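PDB 5SWV: pentafunctional AROM polypeptide from Schizosaccharomyces pombe, which probably catalyses two successive steps of the shikimate pathway with this fragment, dehydrating 3-dehydroquinate and reducing 3-dehydroshikimate, within a larger five-activity polypeptide. Local coordinates for residues A[510-513]-A[514-518]. Residues are numbered along the deposited sequence; the frame is centred on the assembly and turned at random.
Sequences ASFH and LWTGM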
loop_
_atom_site.group_PDB
_atom_site.type_symbol
_atom_site.label_atom_id
_atom_site.label_comp_id
_atom_site.label_asym_id
_atom_site.label_seq_id
_atom_site.Cartn_x
_atom_site.Cartn_y
_atom_site.Cartn_z
ATOM N N ALA A 510 -6.043 -6.972 -0.322
ATOM C CA ALA A 510 -5.017 -7.196 0.693
ATOM C C ALA A 510 -4.317 -8.555 0.535
ATOM O O ALA A 510 -3.098 -8.654 0.671
ATOM C CB ALA A 510 -5.638 -7.093 2.076
ATOM N N SER A 511 -5.089 -9.598 0.248
ATOM C CA SER A 511 -4.517 -10.918 0.025
ATOM C C SER A 511 -3.613 -10.888 -1.193
ATOM O O SER A 511 -2.492 -11.408 -1.159
ATOM C CB SER A 511 -5.610 -11.961 -0.150
ATOM O OG SER A 511 -6.389 -12.077 1.027
ATOM N N PHE A 512 -4.098 -10.241 -2.248
ATOM C CA PHE A 512 -3.337 -10.053 -3.488
ATOM C C PHE A 512 -2.006 -9.332 -3.257
ATOM O O PHE A 512 -0.977 -9.728 -3.831
ATOM C CB PHE A 512 -4.186 -9.296 -4.529
ATOM C CG PHE A 512 -3.452 -8.976 -5.800
ATOM C CD1 PHE A 512 -3.413 -9.897 -6.844
ATOM C CD2 PHE A 512 -2.798 -7.751 -5.960
ATOM C CE1 PHE A 512 -2.737 -9.608 -8.027
ATOM C CE2 PHE A 512 -2.115 -7.455 -7.140
ATOM C CZ PHE A 512 -2.089 -8.384 -8.175
ATOM N N HIS A 513 -2.035 -8.285 -2.430
ATOM C CA HIS A 513 -0.825 -7.548 -2.071
ATOM C C HIS A 513 0.135 -8.450 -1.284
ATOM O O HIS A 513 1.326 -8.508 -1.584
ATOM C CB HIS A 513 -1.188 -6.253 -1.319
ATOM C CG HIS A 513 -0.011 -5.438 -0.864
ATOM N ND1 HIS A 513 0.120 -4.985 0.435
ATOM C CD2 HIS A 513 1.072 -4.973 -1.528
ATOM C CE1 HIS A 513 1.230 -4.285 0.552
ATOM N NE2 HIS A 513 1.830 -4.269 -0.624
ATOM N N LEU A 514 -0.378 -9.200 -0.320
ATOM C CA LEU A 514 0.490 -10.103 0.446
ATOM C C LEU A 514 1.136 -11.160 -0.449
ATOM O O LEU A 514 2.245 -11.579 -0.182
ATOM C CB LEU A 514 -0.270 -10.779 1.606
ATOM C CG LEU A 514 -0.728 -9.843 2.720
ATOM C CD1 LEU A 514 -1.935 -10.456 3.418
ATOM C CD2 LEU A 514 0.396 -9.511 3.697
ATOM N N TRP A 515 0.453 -11.574 -1.508
ATOM C CA TRP A 515 1.017 -12.561 -2.439
ATOM C C TRP A 515 1.992 -12.017 -3.464
ATOM O O TRP A 515 3.056 -12.574 -3.621
ATOM C CB TRP A 515 -0.089 -13.299 -3.172
ATOM C CG TRP A 515 -0.811 -14.268 -2.323
ATOM C CD1 TRP A 515 -0.277 -15.116 -1.380
ATOM C CD2 TRP A 515 -2.205 -14.547 -2.366
ATOM N NE1 TRP A 515 -1.265 -15.885 -0.823
ATOM C CE2 TRP A 515 -2.456 -15.568 -1.421
ATOM C CE3 TRP A 515 -3.274 -14.031 -3.105
ATOM C CZ2 TRP A 515 -3.725 -16.083 -1.208
ATOM C CZ3 TRP A 515 -4.539 -14.546 -2.892
ATOM C CH2 TRP A 515 -4.756 -15.562 -1.950
ATOM N N THR A 516 1.613 -10.958 -4.174
ATOM C CA THR A 516 2.378 -10.453 -5.335
ATOM C C THR A 516 3.347 -9.326 -4.990
ATOM O O THR A 516 4.162 -8.928 -5.818
ATOM C CB THR A 516 1.428 -9.916 -6.424
ATOM O OG1 THR A 516 0.780 -8.716 -5.972
ATOM C CG2 THR A 516 0.384 -10.948 -6.767
ATOM N N GLY A 517 3.251 -8.790 -3.780
ATOM C CA GLY A 517 4.041 -7.613 -3.390
ATOM C C GLY A 517 3.524 -6.284 -3.930
ATOM O O GLY A 517 4.176 -5.264 -3.735
ATOM N N MET A 518 2.340 -6.287 -4.559
ATOM C CA MET A 518 1.824 -5.126 -5.293
ATOM C C MET A 518 0.368 -4.863 -4.976
ATOM O O MET A 518 -0.408 -5.797 -4.836
ATOM C CB MET A 518 1.965 -5.379 -6.795
ATOM C CG MET A 518 3.425 -5.545 -7.226
ATOM S SD MET A 518 3.715 -5.905 -8.965
ATOM C CE MET A 518 2.629 -7.297 -9.151
#
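Leu514 carries helix 500-516 on, its N bonded to Ala510 O at 2.9 Å, and lays its CG and CD1 alongside the same carbonyl oxygen. Trp515 follows, its N bonded to Ser511 O. The indole turns back along the helix, CG beside the backbone N (chi1 -73°), which brings one face of its six-membered ring against Ser511 CB in a CH-pi contact, 4.2 Å from that ring's centroid. Outside the segments, the polar ends of both side chains find partners: Trp515 NE1 bonds to Ile336 O and Ser511 OG to Thr335 OG1, tying this side of the helix to strand 335-340, in the mixed sheet of the shikimate dehydrogenase substrate-binding domain. Thr516 closes the last helical turn on Phe512. Its N gives a nearly straight bond to Phe512 O (166°), and its hydroxyl adds a second to the same oxygen, OG1 to Phe512 O at 2.9 Å, arriving from above the carbonyl plane. With OG1 set between backbone N and carbonyl carbon (chi1 69°), the hydroxyl also accepts from Met518 N at 3.2 Å, forming an ST turn just where helix 500-516 ends. CG2 meanwhile rests over the face of the Phe512 ring, a CH-pi contact 3.9 Å from the centroid; the ring also packs against His270, Ala273, Tyr274 and Leu277 of helix 266-277. Gly517, the first residue to leave helical geometry, has positive phi yet still donates its N to His513 O, while its own carbonyl oxygen accepts from Lys9 NZ. Met518 then folds its backbone back past the helix end: its O receives a CA-H...O contact from His513 CA at 3.3 Å and lies equally near CD2 of Phe512, while its CA borders the His513 imidazole at the edge, in the ring plane.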